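TSSL1 (Pseudomonas aeruginosa, PDB 4B62) probably fixes the type VI secretion system of Pseudomonas aeruginosa to the cell wall, this chain being its OmpA-family peptidoglycan-binding module. Local coordinates at residues A[63-67]-A[110-115]; A[75-81]-A[120-126]. All blocks are in the same frame, centred on the assembly; numbering follows the deposited sequence.

In the fold
Both contacts lie in the OmpA-family domain, their centres about 13 Å apart: interaction 1 in the helical layer against the mixed sheet, interaction 2 in the sheet itself, with Val-77 and Phe-121 facing those helices. Along the chain their segments alternate: 63-67, 75-81, 110-115, 120-126. Interaction 1 joins helix 60-72 to the last turns of helix 96-115; interaction 2 pairs strand 77-82 with strand 121-125, the outermost strand on its side of the sheet. Helix 96-115 is the crossover between those strands, and helix 60-72 leads directly into the first of them. The two contacts meet at Phe-121, whose ring packs on Leu-111, Gly-112 and Thr-115, joining the helix pair to the edge of the sheet.

Interaction 1. Residues A[63-67]-A[110-115]; sequences LLRIA and LLGATT
Two donors from Thr-115 grip the carbonyl oxygen of Leu-111, the residue whose methyl CD2 packs against helix 60-72. The backbone N of Thr-115 and its OG1, 3.0 Å from Leu-111 O, come from opposite faces of the carbonyl plane, and the same hydroxyl oxygen also pairs with the backbone N of Asp-117, tying off the last turn of helix 96-115. This is helix-to-helix packing on one side of the OmpA-like sheet: the axes of the two segments come within 9.8 Å and cross at -54°, and Ala-67 lies at the middle of the contact, touching Leu-111, Thr-114 and Thr-115.

Leu-111 carries its CG beside its own backbone N (chi1 -68°), which sends CD2 across to the other helix. There it rests 3.6 Å from Leu-63 O, an oxygen already engaged by Ala-67 N within its helix, and 4.0 Å from Ala-67 CB. The methyl therefore lies against a turn of backbone as much as against side chains.

Thr-114 meets the same helix with its carbon branch: CG2 lies 3.7 Å from Ala-67 CB and close to CD1 of Leu-64. Leu-64 leaves its backbone heading away from this neighbour, and the bend at chi2 (57°) brings CD1 back over Thr-114, the two side chains crossing almost at right angles. Leu-64 and Thr-114 form the solvent-exposed border of the contact. Toward the other end Leu-63, which also packs on Leu-47 and Val-55, meets Leu-110 crosswise, methyl CD1 against methyl CD1 at 4.0 Å.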
# COMPACT_ATOMS: atom_id res chain seq x y z
N LEU A 63 2.05 -8.69 -2.89
CA LEU A 63 2.44 -8.39 -1.51
C LEU A 63 3.52 -9.34 -1.02
O LEU A 63 4.36 -8.97 -0.21
CB LEU A 63 1.26 -8.40 -0.56
CG LEU A 63 0.35 -7.19 -0.62
CD1 LEU A 63 -0.65 -7.27 0.51
CD2 LEU A 63 1.14 -5.88 -0.50
N LEU A 64 3.50 -10.59 -1.48
CA LEU A 64 4.57 -11.52 -1.13
C LEU A 64 5.94 -11.02 -1.61
O LEU A 64 6.92 -11.11 -0.88
CB LEU A 64 4.28 -12.92 -1.67
CG LEU A 64 5.27 -14.01 -1.28
CD1 LEU A 64 5.40 -14.13 0.23
CD2 LEU A 64 4.81 -15.30 -1.90
N ARG A 65 6.00 -10.46 -2.82
CA ARG A 65 7.27 -9.90 -3.32
C ARG A 65 7.73 -8.73 -2.47
O ARG A 65 8.95 -8.54 -2.27
CB ARG A 65 7.13 -9.50 -4.79
CG ARG A 65 6.91 -10.70 -5.68
CD ARG A 65 7.00 -10.36 -7.14
NE ARG A 65 5.87 -9.60 -7.64
CZ ARG A 65 4.72 -10.13 -8.04
NH1 ARG A 65 4.49 -11.43 -7.92
NH2 ARG A 65 3.78 -9.34 -8.55
N ILE A 66 6.78 -7.94 -1.99
CA ILE A 66 7.15 -6.87 -1.08
C ILE A 66 7.67 -7.44 0.24
O ILE A 66 8.69 -6.98 0.74
CB ILE A 66 6.01 -5.86 -0.91
CG1 ILE A 66 5.85 -5.13 -2.24
CG2 ILE A 66 6.31 -4.88 0.22
CD1 ILE A 66 4.52 -4.47 -2.43
N ALA A 67 7.01 -8.45 0.78
CA ALA A 67 7.51 -9.12 1.98
C ALA A 67 8.92 -9.67 1.80
O ALA A 67 9.75 -9.57 2.72
CB ALA A 67 6.56 -10.23 2.42
N LEU A 110 -1.00 -8.55 6.78
CA LEU A 110 -0.50 -9.61 5.91
C LEU A 110 1.03 -9.63 5.88
O LEU A 110 1.67 -10.69 5.95
CB LEU A 110 -1.06 -9.46 4.50
CG LEU A 110 -2.55 -9.79 4.35
CD1 LEU A 110 -3.07 -9.28 3.02
CD2 LEU A 110 -2.77 -11.29 4.48
N LEU A 111 1.62 -8.44 5.79
CA LEU A 111 3.07 -8.33 5.76
C LEU A 111 3.68 -8.76 7.10
O LEU A 111 4.70 -9.45 7.12
CB LEU A 111 3.52 -6.91 5.40
CG LEU A 111 3.22 -6.47 3.96
CD1 LEU A 111 3.62 -5.02 3.78
CD2 LEU A 111 3.90 -7.35 2.92
N GLY A 112 3.06 -8.34 8.20
CA GLY A 112 3.50 -8.76 9.53
C GLY A 112 3.45 -10.27 9.71
O GLY A 112 4.37 -10.87 10.27
N ALA A 113 2.38 -10.90 9.23
CA ALA A 113 2.23 -12.35 9.38
C ALA A 113 3.27 -13.12 8.55
O ALA A 113 3.80 -14.14 9.00
CB ALA A 113 0.83 -12.79 9.03
N THR A 114 3.56 -12.63 7.36
CA THR A 114 4.50 -13.29 6.46
C THR A 114 5.95 -13.10 6.90
O THR A 114 6.73 -14.05 6.88
CB THR A 114 4.27 -12.82 5.01
OG1 THR A 114 3.00 -13.33 4.60
CG2 THR A 114 5.35 -13.30 4.05
N THR A 115 6.32 -11.89 7.31
CA THR A 115 7.67 -11.67 7.83
C THR A 115 7.87 -12.27 9.22
O THR A 115 9.00 -12.59 9.60
CB THR A 115 8.01 -10.17 7.91
OG1 THR A 115 7.11 -9.53 8.82
CG2 THR A 115 7.96 -9.52 6.54

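Interaction 2. Residues A[75-81]-A[120-126]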
# COMPACT_ATOMS: atom_id res chain seq x y z
N GLY A 75 14.05 -2.39 8.19
CA GLY A 75 13.52 -1.20 8.83
C GLY A 75 12.07 -1.37 9.27
O GLY A 75 11.34 -2.26 8.80
N GLN A 76 11.65 -0.50 10.19
CA GLN A 76 10.24 -0.34 10.55
C GLN A 76 9.42 -0.01 9.29
O GLN A 76 9.96 0.58 8.35
CB GLN A 76 10.13 0.81 11.56
CG GLN A 76 8.76 0.99 12.21
CD GLN A 76 8.42 -0.07 13.23
OE1 GLN A 76 9.29 -0.78 13.70
NE2 GLN A 76 7.14 -0.15 13.59
N VAL A 77 8.14 -0.37 9.29
CA VAL A 77 7.29 -0.15 8.13
C VAL A 77 5.99 0.53 8.51
O VAL A 77 5.30 0.12 9.45
CB VAL A 77 6.98 -1.48 7.40
CG1 VAL A 77 6.07 -1.21 6.20
CG2 VAL A 77 8.27 -2.13 6.94
N LEU A 78 5.67 1.59 7.77
CA LEU A 78 4.40 2.31 7.89
C LEU A 78 3.59 2.08 6.61
O LEU A 78 4.13 2.21 5.51
CB LEU A 78 4.66 3.80 8.10
CG LEU A 78 3.45 4.74 7.99
CD1 LEU A 78 2.52 4.56 9.18
CD2 LEU A 78 3.90 6.19 7.82
N VAL A 79 2.31 1.76 6.78
CA VAL A 79 1.40 1.64 5.65
C VAL A 79 0.32 2.70 5.79
O VAL A 79 -0.44 2.68 6.76
CB VAL A 79 0.75 0.25 5.56
CG1 VAL A 79 -0.07 0.14 4.28
CG2 VAL A 79 1.79 -0.85 5.63
N THR A 80 0.24 3.62 4.84
CA THR A 80 -0.86 4.58 4.80
C THR A 80 -1.82 4.20 3.69
O THR A 80 -1.40 3.74 2.61
CB THR A 80 -0.39 6.03 4.64
OG1 THR A 80 0.29 6.19 3.39
CG2 THR A 80 0.54 6.42 5.80
N GLY A 81 -3.11 4.33 3.99
CA GLY A 81 -4.19 4.00 3.07
C GLY A 81 -4.91 5.27 2.65
O GLY A 81 -5.14 6.18 3.47
N ARG A 120 6.46 -4.49 13.82
CA ARG A 120 7.21 -3.84 12.76
C ARG A 120 6.35 -3.01 11.82
O ARG A 120 6.85 -2.09 11.20
CB ARG A 120 7.96 -4.89 11.96
CG ARG A 120 8.77 -4.37 10.79
CD ARG A 120 9.61 -5.46 10.16
NE ARG A 120 10.40 -4.89 9.08
CZ ARG A 120 10.97 -5.56 8.09
NH1 ARG A 120 10.88 -6.89 8.02
NH2 ARG A 120 11.63 -4.89 7.16
N PHE A 121 5.07 -3.38 11.69
CA PHE A 121 4.16 -2.74 10.73
C PHE A 121 3.05 -2.03 11.45
O PHE A 121 2.40 -2.62 12.33
CB PHE A 121 3.53 -3.80 9.81
CG PHE A 121 4.53 -4.53 8.99
CD1 PHE A 121 5.22 -5.61 9.52
CD2 PHE A 121 4.83 -4.13 7.70
CE1 PHE A 121 6.19 -6.25 8.79
CE2 PHE A 121 5.80 -4.78 6.96
CZ PHE A 121 6.47 -5.84 7.51
N THR A 122 2.82 -0.78 11.10
CA THR A 122 1.63 -0.09 11.55
C THR A 122 0.94 0.52 10.36
O THR A 122 1.54 0.66 9.27
CB THR A 122 1.94 0.99 12.59
OG1 THR A 122 2.73 2.02 12.00
CG2 THR A 122 2.67 0.39 13.79
N ALA A 123 -0.31 0.88 10.58
CA ALA A 123 -1.19 1.35 9.52
C ALA A 123 -2.01 2.56 9.93
O ALA A 123 -2.40 2.69 11.08
CB ALA A 123 -2.14 0.24 9.10
N GLU A 124 -2.27 3.42 8.95
CA GLU A 124 -3.16 4.56 9.16
C GLU A 124 -3.96 4.85 7.90
O GLU A 124 -3.44 4.87 6.79
CB GLU A 124 -2.38 5.81 9.58
CG GLU A 124 -3.24 7.02 9.93
CD GLU A 124 -2.49 8.35 9.88
OE1 GLU A 124 -1.25 8.35 9.84
OE2 GLU A 124 -3.13 9.40 9.81
N GLY A 125 -5.25 5.04 8.09
CA GLY A 125 -6.14 5.47 7.03
C GLY A 125 -6.18 6.99 6.98
O GLY A 125 -6.38 7.66 8.01
N ARG A 126 -5.99 7.52 5.78
CA ARG A 126 -5.94 8.97 5.56
C ARG A 126 -7.03 9.48 4.64
O ARG A 126 -6.99 10.64 4.21
CB ARG A 126 -4.56 9.34 5.08
CG ARG A 126 -3.55 9.00 6.15
CD ARG A 126 -2.27 9.71 5.94
NE ARG A 126 -1.35 9.42 7.03
CZ ARG A 126 -0.05 9.68 6.97
NH1 ARG A 126 0.45 10.21 5.87
NH2 ARG A 126 0.74 9.39 8.00
O HOH W 1 5.37 1.43 11.87
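Strands 77-81 and 121-125 run parallel, their axes approaching to 4.7 Å at an angle of 18°, with Val-77 level with Phe-121 and Gly-81 with Gly-125. Six backbone bonds zigzag between them, starting with Val-77 N to Arg-120 O and ending with Arg-126 N to Gly-81 O at 2.8 Å. Between these rungs the CA hydrogens of Phe-121 and Ala-123 point at Val-77 O and Val-79 O.

Just before the ladder, Arg-120 stretches out fully from CG to NE and takes Gly-75 O side-on, NE at 2.8 Å and NH2 at 3.1 Å, with Gly-75 O close to the guanidinium plane. NH2 also reaches Leu-70 O and NH1 pairs with Asp-117, so the group is held in its rotation. Next to it, Val-77 and Phe-121 run alongside each other from the same face of the sheet; CB of Val-77 comes within 3.4 Å of Phe-121 CD2, and both pack on Leu-70.

On the face with Leu-78 and Thr-122, a water bridges the strands: it accepts from Gln-76 NE2, donates to Val-77 O at 2.8 Å and binds Thr-122 OG1. Gln-76 NE2 also bonds Gly-119 O. Further along, the methyl CG2 of Thr-80 sits over the centre of the Arg-126 guanidinium, 3.5 Å from CZ, while NH1 of Arg-126 turns to Glu-130 in a salt bridge.

Adjacent parallel strands joined through helix 96-115 make this a beta-alpha-beta crossover, part of the OmpA-like peptidoglycan-binding fold.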